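Local coordinates for protein alanine racemase (Enterococcus faecalis, PDB 3E6E) that belongs to the alanine racemase family, joining a TIM-barrel-type N-terminal domain to a mainly beta C-terminal domain, and binds the ligand DCS with residues from two subunits, at residues H130-T135 and G165-F170. The protein carries 1 engineered substitution. Residues are numbered along the deposited sequence; the frame is centred on the assembly and turned at random.
Sequences HLKVDT and GIFTHF. With DCS (D-[3-hydroxy-2-methyl-5-phosphonooxymethyl-pyridin-4-ylmethyl]-N,O-cycloserylamide), chain D.
K132 lies obliquely across the ring of F167, its CG over the face 4.0 Å from the ring centroid in a CH-pi contact. With CG anti to the backbone N (chi1 -170°) and every later torsion extended, CB and CD run beside CZ and CE1, and the chain carries CE and NZ past CB of H169. At F167, CG stands between the backbone N and the carbonyl carbon (chi1 70°), which swings the ring over the neighbouring strand and brings CE2 to 3.6 Å from CB of H130. Having no side chain, G165 lets its backbone lie close over the H130 imidazole, N above the centre. That ring is fixed by H203 at ND1 and E164 at NE2. On the other sheet face apolar L131 and I166 meet, L131 CB 4.0 Å from I166 CG2, and I166 continues toward L192 of helix 179-193. Parallel pairing links L131 N to G165 O (2.9 Å) and V133 N to F167 O (3.2 Å).

Further along, threonine hydroxyls join the backbone bonds: T168 OG1 donates to V133 O at 2.6 Å and meets T135 OG1 tip to tip at 2.9 Å. Beyond these close contacts D134 is partly exposed, points away from 165-170 and turns OD1 to G136 N. H169 touches 130-135 loosely but lays one ring face over the DCS pyridine, ND1 3.5 Å from C2, while Y267 of the second subunit binds NE2.

The two strands, neighbours in the parallel barrel sheet, form a beta-alpha-beta unit with helix 145-158; strands 103-106 and 201-203 flank them, and helix 179-193 covers V133.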
loop_
_atom_site.group_PDB
_atom_site.type_symbol
_atom_site.label_atom_id
_atom_site.label_comp_id
_atom_site.label_asym_id
_atom_site.label_seq_id
_atom_site.Cartn_x
_atom_site.Cartn_y
_atom_site.Cartn_z
ATOM N N HIS A 130 -0.881 -20.520 22.724
ATOM C CA HIS A 130 -1.844 -19.622 23.347
ATOM C C HIS A 130 -3.188 -20.039 22.756
ATOM O O HIS A 130 -3.339 -20.109 21.526
ATOM C CB HIS A 130 -1.538 -18.160 22.998
ATOM C CG HIS A 130 -0.394 -17.575 23.767
ATOM N ND1 HIS A 130 -0.563 -16.582 24.709
ATOM C CD2 HIS A 130 0.937 -17.826 23.723
ATOM C CE1 HIS A 130 0.614 -16.248 25.210
ATOM N NE2 HIS A 130 1.541 -16.988 24.628
ATOM N N LEU A 131 -4.154 -20.339 23.619
ATOM C CA LEU A 131 -5.470 -20.771 23.162
ATOM C C LEU A 131 -6.432 -19.610 23.018
ATOM O O LEU A 131 -6.892 -19.056 24.009
ATOM C CB LEU A 131 -6.038 -21.815 24.133
ATOM C CG LEU A 131 -5.648 -23.287 23.934
ATOM C CD1 LEU A 131 -4.188 -23.404 23.593
ATOM C CD2 LEU A 131 -5.967 -24.070 25.209
ATOM N N LYS A 132 -6.750 -19.236 21.786
ATOM C CA LYS A 132 -7.670 -18.119 21.601
ATOM C C LYS A 132 -9.123 -18.572 21.607
ATOM O O LYS A 132 -9.527 -19.443 20.834
ATOM C CB LYS A 132 -7.391 -17.349 20.295
ATOM C CG LYS A 132 -8.191 -16.025 20.216
ATOM C CD LYS A 132 -8.157 -15.330 18.845
ATOM C CE LYS A 132 -9.034 -14.059 18.840
ATOM N NZ LYS A 132 -9.093 -13.364 17.512
ATOM N N VAL A 133 -9.903 -17.966 22.492
ATOM C CA VAL A 133 -11.320 -18.257 22.588
ATOM C C VAL A 133 -12.112 -17.084 21.981
ATOM O O VAL A 133 -11.874 -15.924 22.310
ATOM C CB VAL A 133 -11.731 -18.512 24.069
ATOM C CG1 VAL A 133 -10.913 -17.650 24.992
ATOM C CG2 VAL A 133 -13.200 -18.227 24.267
ATOM N N ASP A 134 -13.024 -17.395 21.064
ATOM C CA ASP A 134 -13.835 -16.372 20.433
ATOM C C ASP A 134 -14.942 -16.086 21.397
ATOM O O ASP A 134 -15.599 -17.012 21.856
ATOM C CB ASP A 134 -14.448 -16.863 19.128
ATOM C CG ASP A 134 -15.339 -15.806 18.462
ATOM O OD1 ASP A 134 -15.702 -14.801 19.120
ATOM O OD2 ASP A 134 -15.682 -16.001 17.281
ATOM N N THR A 135 -15.166 -14.805 21.677
ATOM C CA THR A 135 -16.178 -14.385 22.633
ATOM C C THR A 135 -17.080 -13.295 22.069
ATOM O O THR A 135 -17.945 -12.752 22.760
ATOM C CB THR A 135 -15.481 -13.863 23.902
ATOM O OG1 THR A 135 -14.596 -12.785 23.559
ATOM C CG2 THR A 135 -14.663 -14.985 24.540
ATOM N N GLY A 165 -0.561 -19.372 27.443
ATOM C CA GLY A 165 -1.681 -18.547 27.862
ATOM C C GLY A 165 -2.993 -18.671 27.124
ATOM O O GLY A 165 -3.124 -19.436 26.175
ATOM N N ILE A 166 -3.981 -17.928 27.606
ATOM C CA ILE A 166 -5.299 -17.874 26.990
ATOM C C ILE A 166 -5.565 -16.393 26.789
ATOM O O ILE A 166 -5.028 -15.541 27.500
ATOM C CB ILE A 166 -6.453 -18.419 27.892
ATOM C CG1 ILE A 166 -5.908 -18.901 29.225
ATOM C CG2 ILE A 166 -7.224 -19.505 27.174
ATOM C CD1 ILE A 166 -5.845 -17.805 30.250
ATOM N N PHE A 167 -6.404 -16.088 25.816
ATOM C CA PHE A 167 -6.745 -14.708 25.528
ATOM C C PHE A 167 -7.882 -14.648 24.531
ATOM O O PHE A 167 -8.222 -15.644 23.873
ATOM C CB PHE A 167 -5.542 -13.990 24.926
ATOM C CG PHE A 167 -5.209 -14.445 23.547
ATOM C CD1 PHE A 167 -5.481 -13.639 22.446
ATOM C CD2 PHE A 167 -4.648 -15.694 23.342
ATOM C CE1 PHE A 167 -5.194 -14.080 21.149
ATOM C CE2 PHE A 167 -4.359 -16.144 22.060
ATOM C CZ PHE A 167 -4.632 -15.337 20.958
ATOM N N THR A 168 -8.469 -13.464 24.441
ATOM C CA THR A 168 -9.523 -13.210 23.484
ATOM C C THR A 168 -9.320 -11.785 22.963
ATOM O O THR A 168 -8.398 -11.075 23.391
ATOM C CB THR A 168 -10.903 -13.340 24.094
ATOM O OG1 THR A 168 -11.861 -13.400 23.036
ATOM C CG2 THR A 168 -11.218 -12.147 24.970
ATOM N N HIS A 169 -10.171 -11.353 22.044
ATOM C CA HIS A 169 -9.999 -10.034 21.484
ATOM C C HIS A 169 -11.335 -9.328 21.424
ATOM O O HIS A 169 -12.338 -9.914 21.042
ATOM C CB HIS A 169 -9.381 -10.157 20.085
ATOM C CG HIS A 169 -9.016 -8.838 19.470
ATOM N ND1 HIS A 169 -8.061 -7.999 20.011
ATOM C CD2 HIS A 169 -9.522 -8.188 18.395
ATOM C CE1 HIS A 169 -8.000 -6.891 19.297
ATOM N NE2 HIS A 169 -8.875 -6.980 18.312
ATOM N N PHE A 170 -11.353 -8.065 21.814
ATOM C CA PHE A 170 -12.593 -7.310 21.792
ATOM C C PHE A 170 -12.860 -6.653 20.433
ATOM O O PHE A 170 -11.914 -6.336 19.691
ATOM C CB PHE A 170 -12.548 -6.266 22.894
ATOM C CG PHE A 170 -12.551 -6.851 24.279
ATOM C CD1 PHE A 170 -13.739 -7.278 24.860
ATOM C CD2 PHE A 170 -11.371 -6.939 25.013
ATOM C CE1 PHE A 170 -13.755 -7.772 26.153
ATOM C CE2 PHE A 170 -11.383 -7.438 26.309
ATOM C CZ PHE A 170 -12.577 -7.852 26.882
HETATM N N1 DCS D . -4.543 -8.290 19.702
HETATM C C2 DCS D . -5.040 -8.948 18.529
HETATM C C2A DCS D . -5.491 -10.395 18.573
HETATM C C3 DCS D . -5.098 -8.201 17.347
HETATM O O3 DCS D . -5.550 -8.746 16.195
HETATM C C4 DCS D . -4.654 -6.817 17.369
HETATM C C4A DCS D . -4.718 -5.994 16.097
HETATM C C5 DCS D . -4.165 -6.242 18.625
HETATM C C6 DCS D . -4.122 -6.991 19.747
HETATM C C5A DCS D . -3.691 -4.816 18.750
HETATM O O4P DCS D . -4.808 -3.945 18.557
HETATM P P DCS D . -4.757 -2.354 18.606
HETATM O O1P DCS D . -4.323 -1.995 19.943
HETATM O O2P DCS D . -3.833 -1.880 17.580
HETATM O O3P DCS D . -6.109 -1.864 18.360
HETATM N N DCS D . -6.141 -5.949 15.571
HETATM C CA DCS D . -6.454 -5.245 14.399
HETATM C C DCS D . -6.719 -5.831 13.126
HETATM O O DCS D . -6.676 -7.164 12.835
HETATM N ND DCS D . -7.013 -4.875 12.279
HETATM O OG DCS D . -6.949 -3.667 12.942
HETATM C CB DCS D . -6.607 -3.898 14.227
#